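Local coordinates for protein F01G10.3, confirmed by transcript evidence (Caenorhabditis elegans, PDB 3K6J) that probably acts as an NAD+-dependent (3S)-3-hydroxyacyl-CoA dehydrogenase, the zinc-containing dehydrogenase part of a multifunctional enzyme, at residues Leu152-Lys157 and Val177-Ser182; Ser248-Tyr253 and Ile359-Tyr364; Tyr253-Leu258 and Ala346-Gln351. All coordinates share one frame; numbering follows the deposited sequence.

In the fold
Interaction 1 lies at the surface of the NAD-binding domain, whereas interactions 2 and 3 belong to the helical part on the opposite side of the chain's centre; the centres of interactions 1 and 2 are about 50 Å apart. Interaction 2 is core: helices 234-253 and 355-375 meet there through apolar and sulfur groups. Interaction 3 is nested inside the chain loop that interaction 2 closes and joins the loop after helix 234-253 to the one before helix 355-375, its centre about 10 Å from that of interaction 2. Both surface contacts rely on polar bonds: a carboxylate receiving backbone amides in interaction 1, hydroxyls and a carbonyl in interaction 3.

Interaction 1 of 3, residues Leu152-Lys157 and Val177-Ser182; sequences LENICK and VLRDPS
The carboxylate of E153 faces the backbone of 178-180 and receives two successive amides. R179 N donates to OE1 of E153 at 2.9 Å, on the syn side of the oxygen and 23° out of the carboxylate plane, while D180 N makes a weak bond of 3.4 Å to OE2 of E153. CG anti to the backbone N (chi1 -177°) sends the E153 chain toward this loop, and a bend further out turns the carboxylate to the amides. The inner flank is the tighter one: CD2 of L178 lies 3.4 Å from OE1 of E153, and the L178 side chain turns inward onto F149 and F162. The contact belongs to the Rossmann-type NAD-binding domain, where it ties the C-terminal part of helix 142-153 to the loop that leads from helix 171-175 into strand 184-188. Toward solvent the grip is looser. The guanidinium of R179 lies nearly parallel to the carboxylate of E153, the planes 13° apart and stacked, and CG of E153 sits over one guanidinium face, 3.7 Å from NH1 of R179. No N-H of that group points at the carboxylate, so the opposite charges probably help only through space. N154, also exposed, comes near the end of R179 in a doubtful contact that does not count as a bond. Beyond the amide pair, OD1 of D180 accepts S182 N at 3.0 Å in an Asx turn and also takes the S182 hydroxyl.

Interaction 2 of 3, residues Ser248-Tyr253 and Ile359-Tyr364; sequences SQKLMY and INFMLY
F361 presents the edge of its ring to the aliphatic part of K250: CB of K250 lies in the ring plane, 3.7 Å from CE2 of F361, and CD of K250 comes within 3.8 Å of CZ of the same ring. The two side chains cross at about a right angle. This is helix-helix packing within the α-helical part of the dehydrogenase, C-terminal to its Rossmann-type domain. Helices 234-253 and 355-375 run roughly antiparallel here, their local axes 147° apart in direction and 9.9 Å apart at closest approach.

The F361 ring is carried across by a first torsion that sets CG anti to the backbone N (chi1 -168°). Next to K250, L251 slides past F361 in the opposite direction, with CD2 of L251 3.8 Å from CD2 of F361, an oblique approach to the ring. The other branch of L251 serves the neighbouring methionine: CD1 of L251 is 3.8 Å from SD of M362 and equally near its terminal methyl. L251 thus fills the space between F361 and M362, one methyl to each.

Polar groups in this buried layer find partners along or beyond the two helices. The K250 chain runs extended past F361, and its ammonium makes a salt bridge with E428 and a hydrogen bond with Q247, whose side-chain amide also donates to the carbonyl oxygen of F361. I266 of helix 259-269 packs against M362, and Y431 touches F361. The S248 hydroxyl is hydrogen-bonded to the carbonyl oxygen of Y244, one helical turn back, and its OG also rests 3.3 Å from SD of M362.

Interaction 3 of 3, residues Tyr253-Leu258 and Ala346-Gln351; sequences YEYGYL and AKSNIQ
Hydrogen bonds through the hydroxyl of Y255 carry this contact. That hydroxyl donates to the carbonyl oxygen of I350, OH to O 2.8 Å, and accepts from S348, whose OG lies 3.0 Å from OH of Y255. The I350 oxygen sits in the plane of the tyrosine ring, at its edge. Seen from the carbonyl, however, the donor stands 43° out of the carbonyl plane, with a C=O...donor angle of 126°. S348 is in turn fixed by its own loop: I350 N donates to OG of S348 at 3.3 Å, an ST turn, so the serine hydroxyl links the tyrosine to the 348-350 backbone. The first torsion of S348, OG anti to the backbone N (chi1 -164°), brings the hydroxyl over to the ring's end. A phenylalanine in place of Y255 would probably leave the I350 carbonyl and the S348 hydroxyl without their shared mate and let the 348-350 turn drift from the ring.

Van der Waals contacts fill in around these bonds. CB of I350 approaches OH of Y255 to 3.7 Å. Outermost, CB of K347 rests 4.0 Å from the carbonyl oxygen of E254, while the rest of the lysine side chain leads away. A polar pair lies near as well, OE2 of E254 being 3.7 Å from OG of S348.

The 253-258 loop turns from helix 234-253 into helix 259-269, with L258 at the N-cap position of the latter and packed on helix 333-341. Segment 346-351 approaches helix 355-375, its I350 side chain resting on W421 and L424 of helix 412-424.

Interaction 1 of 3, residues Leu152-Lys157 and Val177-Ser182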
loop_
_atom_site.group_PDB
_atom_site.type_symbol
_atom_site.label_atom_id
_atom_site.label_comp_id
_atom_site.label_asym_id
_atom_site.label_seq_id
_atom_site.Cartn_x
_atom_site.Cartn_y
_atom_site.Cartn_z
ATOM N N LEU A 152 -21.116 -0.075 20.550
ATOM C CA LEU A 152 -21.116 1.318 20.050
ATOM C C LEU A 152 -22.464 1.790 19.479
ATOM O O LEU A 152 -22.815 2.969 19.580
ATOM C CB LEU A 152 -20.023 1.495 18.983
ATOM C CG LEU A 152 -18.558 1.559 19.419
ATOM C CD1 LEU A 152 -17.670 1.363 18.217
ATOM C CD2 LEU A 152 -18.261 2.868 20.121
ATOM N N GLU A 153 -23.197 0.872 18.862
ATOM C CA GLU A 153 -24.514 1.180 18.316
ATOM C C GLU A 153 -25.369 1.890 19.367
ATOM O O GLU A 153 -25.841 3.019 19.150
ATOM C CB GLU A 153 -25.192 -0.094 17.815
ATOM C CG GLU A 153 -26.550 0.140 17.168
ATOM C CD GLU A 153 -26.818 -0.805 16.033
ATOM O OE1 GLU A 153 -26.680 -2.036 16.233
ATOM O OE2 GLU A 153 -27.167 -0.309 14.927
ATOM N N ASN A 154 -25.517 1.260 20.528
ATOM C CA ASN A 154 -26.336 1.846 21.602
ATOM C C ASN A 154 -25.619 2.859 22.458
ATOM O O ASN A 154 -25.918 2.985 23.650
ATOM C CB ASN A 154 -27.051 0.769 22.459
ATOM C CG ASN A 154 -26.403 -0.604 22.352
ATOM O OD1 ASN A 154 -26.893 -1.495 21.638
ATOM N ND2 ASN A 154 -25.283 -0.780 23.044
ATOM N N ILE A 155 -24.660 3.573 21.866
ATOM C CA ILE A 155 -24.056 4.749 22.514
ATOM C C ILE A 155 -23.737 5.891 21.531
ATOM O O ILE A 155 -23.591 7.047 21.927
ATOM C CB ILE A 155 -22.845 4.381 23.440
ATOM C CG1 ILE A 155 -22.510 5.528 24.421
ATOM C CG2 ILE A 155 -21.615 3.963 22.626
ATOM C CD1 ILE A 155 -23.665 5.955 25.405
ATOM N N CYS A 156 -23.660 5.561 20.248
ATOM C CA CYS A 156 -23.395 6.558 19.195
ATOM C C CYS A 156 -24.650 7.001 18.464
ATOM O O CYS A 156 -25.632 6.251 18.394
ATOM C CB CYS A 156 -22.404 5.998 18.178
ATOM S SG CYS A 156 -20.810 5.652 18.929
ATOM N N LYS A 157 -24.594 8.204 17.897
ATOM C CA LYS A 157 -25.711 8.765 17.146
ATOM C C LYS A 157 -25.976 7.928 15.904
ATOM O O LYS A 157 -25.062 7.281 15.378
ATOM C CB LYS A 157 -25.455 10.232 16.806
ATOM C CG LYS A 157 -24.219 10.515 15.968
ATOM C CD LYS A 157 -23.905 11.988 16.029
ATOM C CE LYS A 157 -22.974 12.387 14.918
ATOM N NZ LYS A 157 -22.324 13.701 15.189
ATOM N N VAL A 177 -24.374 -8.489 13.447
ATOM C CA VAL A 177 -24.769 -8.228 14.850
ATOM C C VAL A 177 -25.261 -6.832 15.153
ATOM O O VAL A 177 -25.684 -6.544 16.282
ATOM C CB VAL A 177 -23.662 -8.565 15.920
ATOM C CG1 VAL A 177 -23.036 -9.922 15.677
ATOM C CG2 VAL A 177 -22.607 -7.439 16.043
ATOM N N LEU A 178 -25.212 -5.938 14.183
ATOM C CA LEU A 178 -25.837 -4.648 14.414
ATOM C C LEU A 178 -27.321 -4.798 14.082
ATOM O O LEU A 178 -27.693 -5.649 13.268
ATOM C CB LEU A 178 -25.186 -3.553 13.560
ATOM C CG LEU A 178 -23.701 -3.264 13.821
ATOM C CD1 LEU A 178 -23.011 -2.890 12.522
ATOM C CD2 LEU A 178 -23.569 -2.159 14.840
ATOM N N ARG A 179 -28.166 -3.998 14.720
ATOM C CA ARG A 179 -29.559 -3.957 14.299
ATOM C C ARG A 179 -29.500 -3.454 12.855
ATOM O O ARG A 179 -29.974 -4.140 11.932
ATOM C CB ARG A 179 -30.392 -2.999 15.149
ATOM C CG ARG A 179 -30.368 -3.274 16.642
ATOM C CD ARG A 179 -30.721 -2.009 17.382
ATOM N NE ARG A 179 -30.073 -1.986 18.685
ATOM C CZ ARG A 179 -29.684 -0.877 19.313
ATOM N NH1 ARG A 179 -29.860 0.322 18.757
ATOM N NH2 ARG A 179 -29.102 -0.978 20.495
ATOM N N ASP A 180 -28.891 -2.272 12.686
ATOM C CA ASP A 180 -28.566 -1.714 11.378
ATOM C C ASP A 180 -27.160 -2.080 10.841
ATOM O O ASP A 180 -26.224 -1.299 10.951
ATOM C CB ASP A 180 -28.738 -0.193 11.407
ATOM C CG ASP A 180 -28.696 0.406 10.019
ATOM O OD1 ASP A 180 -28.393 -0.339 9.056
ATOM O OD2 ASP A 180 -28.959 1.618 9.886
ATOM N N PRO A 181 -27.022 -3.239 10.197
ATOM C CA PRO A 181 -25.708 -3.604 9.646
ATOM C C PRO A 181 -25.234 -2.805 8.428
ATOM O O PRO A 181 -24.144 -3.068 7.921
ATOM C CB PRO A 181 -25.894 -5.063 9.231
ATOM C CG PRO A 181 -27.372 -5.233 9.050
ATOM C CD PRO A 181 -28.036 -4.291 9.983
ATOM N N SER A 182 -26.041 -1.867 7.944
ATOM C CA SER A 182 -25.666 -1.087 6.758
ATOM C C SER A 182 -24.559 -0.056 6.992
ATOM O O SER A 182 -23.919 0.374 6.034
ATOM C CB SER A 182 -26.895 -0.422 6.104
ATOM O OG SER A 182 -27.315 0.740 6.822
#

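Interaction 2 of 3, residues Ser248-Tyr253 and Ile359-Tyr364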
loop_
_atom_site.group_PDB
_atom_site.type_symbol
_atom_site.label_atom_id
_atom_site.label_comp_id
_atom_site.label_asym_id
_atom_site.label_seq_id
_atom_site.Cartn_x
_atom_site.Cartn_y
_atom_site.Cartn_z
ATOM N N SER A 248 14.021 -6.957 -10.406
ATOM C CA SER A 248 15.003 -6.056 -9.827
ATOM C C SER A 248 16.252 -6.792 -9.348
ATOM O O SER A 248 17.367 -6.290 -9.477
ATOM C CB SER A 248 14.383 -5.266 -8.669
ATOM O OG SER A 248 13.405 -4.379 -9.184
ATOM N N GLN A 249 16.047 -7.978 -8.794
ATOM C CA GLN A 249 17.152 -8.800 -8.354
ATOM C C GLN A 249 17.979 -9.329 -9.526
ATOM O O GLN A 249 19.214 -9.325 -9.455
ATOM C CB GLN A 249 16.654 -9.927 -7.471
ATOM C CG GLN A 249 16.063 -9.404 -6.177
ATOM C CD GLN A 249 16.233 -10.369 -5.041
ATOM O OE1 GLN A 249 15.257 -10.934 -4.529
ATOM N NE2 GLN A 249 17.482 -10.581 -4.638
ATOM N N LYS A 250 17.312 -9.753 -10.605
ATOM C CA LYS A 250 18.010 -10.243 -11.794
ATOM C C LYS A 250 19.022 -9.213 -12.299
ATOM O O LYS A 250 20.094 -9.587 -12.787
ATOM C CB LYS A 250 17.043 -10.605 -12.912
ATOM C CG LYS A 250 16.345 -11.945 -12.760
ATOM C CD LYS A 250 15.288 -12.120 -13.863
ATOM C CE LYS A 250 14.391 -13.325 -13.615
ATOM N NZ LYS A 250 13.224 -13.299 -14.547
ATOM N N LEU A 251 18.690 -7.928 -12.162
ATOM C CA LEU A 251 19.582 -6.862 -12.584
ATOM C C LEU A 251 20.918 -6.917 -11.844
ATOM O O LEU A 251 21.948 -6.477 -12.368
ATOM C CB LEU A 251 18.927 -5.493 -12.386
ATOM C CG LEU A 251 17.792 -5.134 -13.352
ATOM C CD1 LEU A 251 17.075 -3.858 -12.897
ATOM C CD2 LEU A 251 18.270 -5.013 -14.804
ATOM N N MET A 252 20.888 -7.456 -10.625
ATOM C CA MET A 252 22.084 -7.568 -9.804
ATOM C C MET A 252 22.891 -8.824 -10.129
ATOM O O MET A 252 24.088 -8.724 -10.408
ATOM C CB MET A 252 21.746 -7.516 -8.305
ATOM C CG MET A 252 21.389 -6.131 -7.777
ATOM S SD MET A 252 21.079 -6.148 -6.009
ATOM C CE MET A 252 19.821 -7.425 -5.884
ATOM N N TYR A 253 22.253 -9.995 -10.104
ATOM C CA TYR A 253 22.997 -11.242 -10.285
ATOM C C TYR A 253 23.265 -11.676 -11.727
ATOM O O TYR A 253 24.263 -12.347 -11.974
ATOM C CB TYR A 253 22.460 -12.399 -9.426
ATOM C CG TYR A 253 21.053 -12.848 -9.710
ATOM C CD1 TYR A 253 20.007 -12.479 -8.861
ATOM C CD2 TYR A 253 20.762 -13.662 -10.806
ATOM C CE1 TYR A 253 18.709 -12.895 -9.097
ATOM C CE2 TYR A 253 19.458 -14.080 -11.059
ATOM C CZ TYR A 253 18.440 -13.691 -10.193
ATOM O OH TYR A 253 17.144 -14.096 -10.428
ATOM N N ILE A 359 14.316 -0.011 -16.900
ATOM C CA ILE A 359 12.920 0.295 -16.592
ATOM C C ILE A 359 11.960 -0.726 -17.224
ATOM O O ILE A 359 11.098 -1.260 -16.543
ATOM C CB ILE A 359 12.547 1.746 -17.004
ATOM C CG1 ILE A 359 13.124 2.771 -16.019
ATOM C CG2 ILE A 359 11.031 1.932 -17.142
ATOM C CD1 ILE A 359 12.784 2.531 -14.537
ATOM N N ASN A 360 12.134 -1.019 -18.511
ATOM C CA ASN A 360 11.299 -2.002 -19.182
ATOM C C ASN A 360 11.386 -3.380 -18.543
ATOM O O ASN A 360 10.376 -4.062 -18.383
ATOM C CB ASN A 360 11.658 -2.079 -20.669
ATOM C CG ASN A 360 11.380 -0.787 -21.394
ATOM O OD1 ASN A 360 10.720 0.111 -20.866
ATOM N ND2 ASN A 360 11.870 -0.686 -22.619
ATOM N N PHE A 361 12.602 -3.779 -18.196
ATOM C CA PHE A 361 12.878 -5.075 -17.563
ATOM C C PHE A 361 12.122 -5.209 -16.235
ATOM O O PHE A 361 11.639 -6.294 -15.886
ATOM C CB PHE A 361 14.390 -5.228 -17.346
ATOM C CG PHE A 361 14.826 -6.625 -16.960
ATOM C CD1 PHE A 361 14.957 -7.630 -17.925
ATOM C CD2 PHE A 361 15.138 -6.937 -15.636
ATOM C CE1 PHE A 361 15.382 -8.933 -17.570
ATOM C CE2 PHE A 361 15.543 -8.238 -15.281
ATOM C CZ PHE A 361 15.668 -9.235 -16.267
ATOM N N MET A 362 12.022 -4.104 -15.503
ATOM C CA MET A 362 11.274 -4.079 -14.229
ATOM C C MET A 362 9.761 -3.902 -14.385
ATOM O O MET A 362 8.996 -4.622 -13.782
ATOM C CB MET A 362 11.824 -2.994 -13.291
ATOM C CG MET A 362 13.005 -3.468 -12.452
ATOM S SD MET A 362 13.905 -2.145 -11.617
ATOM C CE MET A 362 14.430 -1.094 -12.942
ATOM N N LEU A 363 9.347 -2.930 -15.190
ATOM C CA LEU A 363 7.955 -2.516 -15.234
ATOM C C LEU A 363 7.048 -3.317 -16.187
ATOM O O LEU A 363 5.898 -3.608 -15.849
ATOM C CB LEU A 363 7.876 -1.012 -15.507
ATOM C CG LEU A 363 7.891 -0.006 -14.327
ATOM C CD1 LEU A 363 8.576 -0.451 -13.024
ATOM C CD2 LEU A 363 8.380 1.347 -14.786
ATOM N N TYR A 364 7.544 -3.685 -17.367
ATOM C CA TYR A 364 6.714 -4.420 -18.321
ATOM C C TYR A 364 6.182 -5.748 -17.757
ATOM O O TYR A 364 5.012 -6.041 -17.902
ATOM C CB TYR A 364 7.478 -4.657 -19.638
ATOM C CG TYR A 364 7.675 -3.416 -20.481
ATOM C CD1 TYR A 364 7.516 -2.130 -19.942
ATOM C CD2 TYR A 364 8.032 -3.525 -21.824
ATOM C CE1 TYR A 364 7.710 -0.989 -20.717
ATOM C CE2 TYR A 364 8.223 -2.390 -22.614
ATOM C CZ TYR A 364 8.064 -1.131 -22.047
ATOM O OH TYR A 364 8.257 -0.026 -22.839
#

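Interaction 3 of 3, residues Tyr253-Leu258 and Ala346-Gln351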
loop_
_atom_site.group_PDB
_atom_site.type_symbol
_atom_site.label_atom_id
_atom_site.label_comp_id
_atom_site.label_asym_id
_atom_site.label_seq_id
_atom_site.Cartn_x
_atom_site.Cartn_y
_atom_site.Cartn_z
ATOM N N TYR A 253 22.253 -9.995 -10.104
ATOM C CA TYR A 253 22.997 -11.242 -10.285
ATOM C C TYR A 253 23.265 -11.676 -11.727
ATOM O O TYR A 253 24.263 -12.347 -11.974
ATOM C CB TYR A 253 22.460 -12.399 -9.426
ATOM C CG TYR A 253 21.053 -12.848 -9.710
ATOM C CD1 TYR A 253 20.007 -12.479 -8.861
ATOM C CD2 TYR A 253 20.762 -13.662 -10.806
ATOM C CE1 TYR A 253 18.709 -12.895 -9.097
ATOM C CE2 TYR A 253 19.458 -14.080 -11.059
ATOM C CZ TYR A 253 18.440 -13.691 -10.193
ATOM O OH TYR A 253 17.144 -14.096 -10.428
ATOM N N GLU A 254 22.384 -11.312 -12.664
ATOM C CA GLU A 254 22.578 -11.657 -14.075
ATOM C C GLU A 254 23.305 -10.557 -14.834
ATOM O O GLU A 254 24.046 -10.835 -15.793
ATOM C CB GLU A 254 21.257 -11.973 -14.767
ATOM C CG GLU A 254 20.782 -13.400 -14.565
ATOM C CD GLU A 254 19.361 -13.590 -15.035
ATOM O OE1 GLU A 254 18.647 -14.428 -14.441
ATOM O OE2 GLU A 254 18.949 -12.890 -15.993
ATOM N N TYR A 255 23.078 -9.313 -14.417
ATOM C CA TYR A 255 23.764 -8.159 -14.982
ATOM C C TYR A 255 24.600 -7.621 -13.847
ATOM O O TYR A 255 24.620 -8.204 -12.765
ATOM C CB TYR A 255 22.752 -7.133 -15.513
ATOM C CG TYR A 255 21.756 -7.746 -16.479
ATOM C CD1 TYR A 255 21.958 -7.677 -17.855
ATOM C CD2 TYR A 255 20.625 -8.423 -16.014
ATOM C CE1 TYR A 255 21.050 -8.253 -18.746
ATOM C CE2 TYR A 255 19.716 -9.001 -16.893
ATOM C CZ TYR A 255 19.932 -8.916 -18.259
ATOM O OH TYR A 255 19.024 -9.492 -19.140
ATOM N N GLY A 256 25.320 -6.538 -14.060
ATOM C CA GLY A 256 26.240 -6.133 -13.010
ATOM C C GLY A 256 25.755 -4.986 -12.168
ATOM O O GLY A 256 26.558 -4.330 -11.523
ATOM N N TYR A 257 24.449 -4.726 -12.172
ATOM C CA TYR A 257 23.938 -3.503 -11.541
ATOM C C TYR A 257 23.978 -3.552 -10.014
ATOM O O TYR A 257 23.685 -4.572 -9.404
ATOM C CB TYR A 257 22.536 -3.160 -12.041
ATOM C CG TYR A 257 22.474 -2.681 -13.480
ATOM C CD1 TYR A 257 22.389 -3.591 -14.530
ATOM C CD2 TYR A 257 22.474 -1.316 -13.787
ATOM C CE1 TYR A 257 22.317 -3.169 -15.850
ATOM C CE2 TYR A 257 22.397 -0.874 -15.124
ATOM C CZ TYR A 257 22.323 -1.813 -16.142
ATOM O OH TYR A 257 22.251 -1.416 -17.459
ATOM N N LEU A 258 24.394 -2.434 -9.426
ATOM C CA LEU A 258 24.463 -2.275 -7.986
ATOM C C LEU A 258 23.185 -1.572 -7.507
ATOM O O LEU A 258 22.526 -0.871 -8.287
ATOM C CB LEU A 258 25.710 -1.472 -7.579
ATOM C CG LEU A 258 27.065 -1.719 -8.253
ATOM C CD1 LEU A 258 28.195 -0.975 -7.534
ATOM C CD2 LEU A 258 27.390 -3.213 -8.377
ATOM N N ALA A 346 29.672 -13.975 -17.343
ATOM C CA ALA A 346 28.853 -13.433 -18.438
ATOM C C ALA A 346 27.343 -13.484 -18.102
ATOM O O ALA A 346 26.941 -13.020 -17.034
ATOM C CB ALA A 346 29.173 -14.160 -19.767
ATOM N N LYS A 347 26.526 -14.008 -19.023
ATOM C CA LYS A 347 25.140 -14.441 -18.748
ATOM C C LYS A 347 24.035 -13.635 -19.453
ATOM O O LYS A 347 24.254 -12.521 -19.942
ATOM C CB LYS A 347 24.859 -14.519 -17.235
ATOM C CG LYS A 347 24.234 -15.827 -16.743
ATOM C CD LYS A 347 25.280 -16.947 -16.613
ATOM C CE LYS A 347 24.917 -17.940 -15.502
ATOM N NZ LYS A 347 23.609 -18.644 -15.722
ATOM N N SER A 348 22.849 -14.243 -19.474
ATOM C CA SER A 348 21.594 -13.729 -20.065
ATOM C C SER A 348 21.570 -13.387 -21.554
ATOM O O SER A 348 22.359 -12.582 -22.055
ATOM C CB SER A 348 20.950 -12.607 -19.236
ATOM O OG SER A 348 19.592 -12.424 -19.652
ATOM N N ASN A 349 20.619 -14.015 -22.238
ATOM C CA ASN A 349 20.313 -13.740 -23.634
ATOM C C ASN A 349 19.499 -12.463 -23.846
ATOM O O ASN A 349 19.551 -11.865 -24.927
ATOM C CB ASN A 349 19.580 -14.935 -24.240
ATOM C CG ASN A 349 20.389 -16.220 -24.156
ATOM O OD1 ASN A 349 21.628 -16.207 -24.192
ATOM N ND2 ASN A 349 19.689 -17.341 -24.048
ATOM N N ILE A 350 18.755 -12.043 -22.821
ATOM C CA ILE A 350 17.975 -10.806 -22.893
ATOM C C ILE A 350 18.892 -9.588 -22.778
ATOM O O ILE A 350 19.682 -9.477 -21.842
ATOM C CB ILE A 350 16.856 -10.776 -21.820
ATOM C CG1 ILE A 350 15.815 -11.863 -22.108
ATOM C CG2 ILE A 350 16.191 -9.405 -21.769
ATOM C CD1 ILE A 350 15.141 -12.424 -20.866
ATOM N N GLN A 351 18.775 -8.682 -23.742
ATOM C CA GLN A 351 19.625 -7.494 -23.829
ATOM C C GLN A 351 19.188 -6.347 -22.897
ATOM O O GLN A 351 18.049 -5.876 -22.995
ATOM C CB GLN A 351 19.639 -6.976 -25.279
ATOM C CG GLN A 351 20.351 -7.880 -26.291
ATOM C CD GLN A 351 21.866 -7.685 -26.287
ATOM O OE1 GLN A 351 22.590 -8.383 -25.561
ATOM N NE2 GLN A 351 22.350 -6.720 -27.085
#